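Local coordinates for protein putative peptidase (Chlamydophila abortus, PDB 3CE2) that is a putative zinc metallopeptidase of the M3B oligopeptidase F family, predicted to degrade small bioactive peptides, at residues A[310-315]-A[514-519]. Residues are numbered along the deposited sequence; the frame is centred on the assembly and turned at random.
Sequences DFHFYD and TFDVLS. With ZN (zinc ion), chain E.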
loop_
_atom_site.group_PDB
_atom_site.type_symbol
_atom_site.label_atom_id
_atom_site.label_comp_id
_atom_site.label_asym_id
_atom_site.label_seq_id
_atom_site.Cartn_x
_atom_site.Cartn_y
_atom_site.Cartn_z
ATOM N N ASP A 310 5.079 -11.190 -32.740
ATOM C CA ASP A 310 3.869 -11.106 -31.924
ATOM C C ASP A 310 4.210 -10.770 -30.472
ATOM O O ASP A 310 5.380 -10.578 -30.149
ATOM C CB ASP A 310 2.986 -12.336 -32.078
ATOM C CG ASP A 310 3.674 -13.593 -31.673
ATOM O OD1 ASP A 310 4.868 -13.529 -31.309
ATOM O OD2 ASP A 310 3.008 -14.655 -31.715
ATOM N N PHE A 311 3.218 -10.632 -29.605
ATOM C CA PHE A 311 3.540 -10.088 -28.289
ATOM C C PHE A 311 2.833 -10.888 -27.243
ATOM O O PHE A 311 1.602 -10.884 -27.165
ATOM C CB PHE A 311 3.115 -8.632 -28.192
ATOM C CG PHE A 311 3.780 -7.865 -27.103
ATOM C CD1 PHE A 311 5.123 -7.551 -27.184
ATOM C CD2 PHE A 311 3.059 -7.429 -26.008
ATOM C CE1 PHE A 311 5.752 -6.818 -26.178
ATOM C CE2 PHE A 311 3.679 -6.689 -25.001
ATOM C CZ PHE A 311 5.043 -6.392 -25.089
ATOM N N HIS A 312 3.626 -11.594 -26.446
ATOM C CA HIS A 312 3.100 -12.530 -25.488
ATOM C C HIS A 312 3.145 -11.884 -24.118
ATOM O O HIS A 312 3.892 -10.913 -23.887
ATOM C CB HIS A 312 3.947 -13.794 -25.507
ATOM C CG HIS A 312 3.651 -14.713 -26.656
ATOM N ND1 HIS A 312 2.848 -15.829 -26.531
ATOM C CD2 HIS A 312 4.058 -14.691 -27.947
ATOM C CE1 HIS A 312 2.769 -16.449 -27.693
ATOM N NE2 HIS A 312 3.487 -15.776 -28.572
ATOM N N PHE A 313 2.351 -12.419 -23.197
ATOM C CA PHE A 313 2.397 -11.925 -21.834
ATOM C C PHE A 313 3.804 -11.927 -21.286
ATOM O O PHE A 313 4.117 -11.122 -20.420
ATOM C CB PHE A 313 1.520 -12.747 -20.923
ATOM C CG PHE A 313 0.103 -12.345 -20.944
ATOM C CD1 PHE A 313 -0.265 -11.042 -20.578
ATOM C CD2 PHE A 313 -0.878 -13.266 -21.288
ATOM C CE1 PHE A 313 -1.595 -10.647 -20.563
ATOM C CE2 PHE A 313 -2.233 -12.895 -21.283
ATOM C CZ PHE A 313 -2.595 -11.577 -20.918
ATOM N N TYR A 314 4.658 -12.821 -21.782
ATOM C CA TYR A 314 6.026 -12.858 -21.281
ATOM C C TYR A 314 6.906 -11.838 -21.970
ATOM O O TYR A 314 8.123 -11.860 -21.819
ATOM C CB TYR A 314 6.624 -14.259 -21.361
ATOM C CG TYR A 314 6.507 -14.948 -22.700
ATOM C CD1 TYR A 314 7.429 -14.715 -23.713
ATOM C CD2 TYR A 314 5.499 -15.855 -22.938
ATOM C CE1 TYR A 314 7.335 -15.363 -24.938
ATOM C CE2 TYR A 314 5.391 -16.504 -24.152
ATOM C CZ TYR A 314 6.320 -16.244 -25.147
ATOM O OH TYR A 314 6.217 -16.884 -26.343
ATOM N N ASP A 315 6.299 -10.927 -22.715
ATOM C CA ASP A 315 7.088 -9.912 -23.388
ATOM C C ASP A 315 6.912 -8.589 -22.685
ATOM O O ASP A 315 7.756 -7.691 -22.789
ATOM C CB ASP A 315 6.675 -9.821 -24.847
ATOM C CG ASP A 315 7.155 -11.014 -25.642
ATOM O OD1 ASP A 315 8.376 -11.321 -25.554
ATOM O OD2 ASP A 315 6.317 -11.657 -26.319
ATOM N N THR A 514 -0.926 -12.079 -27.793
ATOM C CA THR A 514 -1.188 -13.425 -28.237
ATOM C C THR A 514 -1.155 -14.338 -27.008
ATOM O O THR A 514 -0.165 -14.373 -26.284
ATOM C CB THR A 514 -0.112 -13.856 -29.224
ATOM O OG1 THR A 514 -0.138 -12.979 -30.362
ATOM C CG2 THR A 514 -0.284 -15.349 -29.633
ATOM N N PHE A 515 -2.236 -15.061 -26.768
ATOM C CA PHE A 515 -2.324 -15.913 -25.595
ATOM C C PHE A 515 -1.551 -17.196 -25.758
ATOM O O PHE A 515 -1.396 -17.682 -26.859
ATOM C CB PHE A 515 -3.781 -16.232 -25.263
ATOM C CG PHE A 515 -4.573 -15.033 -24.880
ATOM C CD1 PHE A 515 -3.934 -13.822 -24.623
ATOM C CD2 PHE A 515 -5.946 -15.100 -24.743
ATOM C CE1 PHE A 515 -4.644 -12.684 -24.256
ATOM C CE2 PHE A 515 -6.677 -13.954 -24.375
ATOM C CZ PHE A 515 -6.004 -12.740 -24.138
ATOM N N ASP A 516 -1.032 -17.727 -24.658
ATOM C CA ASP A 516 -0.486 -19.067 -24.671
ATOM C C ASP A 516 -1.561 -19.985 -24.133
ATOM O O ASP A 516 -2.577 -19.511 -23.650
ATOM C CB ASP A 516 0.794 -19.146 -23.866
ATOM C CG ASP A 516 1.937 -18.438 -24.545
ATOM O OD1 ASP A 516 2.727 -19.107 -25.270
ATOM O OD2 ASP A 516 2.042 -17.208 -24.360
ATOM N N VAL A 517 -1.372 -21.293 -24.241
ATOM C CA VAL A 517 -2.470 -22.224 -23.930
ATOM C C VAL A 517 -2.861 -22.218 -22.453
ATOM O O VAL A 517 -3.979 -22.549 -22.123
ATOM C CB VAL A 517 -2.176 -23.672 -24.424
ATOM C CG1 VAL A 517 -2.039 -23.685 -25.915
ATOM C CG2 VAL A 517 -0.871 -24.200 -23.822
ATOM N N LEU A 518 -1.951 -21.829 -21.562
ATOM C CA LEU A 518 -2.271 -21.848 -20.140
ATOM C C LEU A 518 -2.367 -20.467 -19.522
ATOM O O LEU A 518 -2.439 -20.310 -18.299
ATOM C CB LEU A 518 -1.256 -22.708 -19.401
ATOM C CG LEU A 518 -1.466 -24.169 -19.834
ATOM C CD1 LEU A 518 -0.485 -25.111 -19.162
ATOM C CD2 LEU A 518 -2.944 -24.647 -19.626
ATOM N N SER A 519 -2.383 -19.455 -20.371
ATOM C CA SER A 519 -2.306 -18.077 -19.899
ATOM C C SER A 519 -3.411 -17.746 -18.923
ATOM O O SER A 519 -3.241 -16.920 -18.028
ATOM C CB SER A 519 -2.350 -17.113 -21.073
ATOM O OG SER A 519 -1.125 -17.189 -21.761
HETATM ZN ZN ZN E . 3.936 -15.999 -30.678
HETATM O O HOH W 1 5.677 -16.383 -31.330
HETATM O O HOH W 2 1.055 -14.631 -23.811
#
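A second-shell Asp-His-zinc arrangement joins two loops of the M3 peptidase fold here, at an accessory zinc site distinct from the HExxH zinc of His402, His406 and Glu430. His312, its CG anti to the carbonyl carbon (chi1 -78°), links the metal to Asp516: NE2 binds zinc at 2.2 Å, and through its other ring nitrogen, ND1, it donates to Asp516 OD2 at 2.7 Å. OD2 lies near the imidazole plane, but the carboxylate as a whole is turned from the ring, and ND1 reaches the syn side of OD2 from 33° out of the carboxylate plane. Together, zinc at NE2 and Asp516 at ND1 restrain the rotation of the imidazole, and the hydrogen bond would be expected to make NE2 a stronger zinc donor. Asp310 OD2, 1.9 Å from the metal, and a water also bind the zinc. Thr514 CB rests over one imidazole face in a CH-pi contact, 4.2 Å from the centroid, while Tyr314 OH sits over the centre of the opposite face. Beside the site, the backbones are tied by Thr514 N donating to Phe311 O. Phe313 and Phe515 lie with planes only 10° apart, yet slid so far that they barely overlap and meet through CE2 and CE1. Helix 494-509 packs against both phenylalanines, and Ser519 OG accepts from Asp516 N at the start of a type I turn and is hydrogen-bonded to Tyr229 OH of helix 222-237. A second water accepts from Phe313 N and donates to Thr514 O and, at 2.8 Å, to Asp516 OD2, the same oxygen that holds His312 ND1.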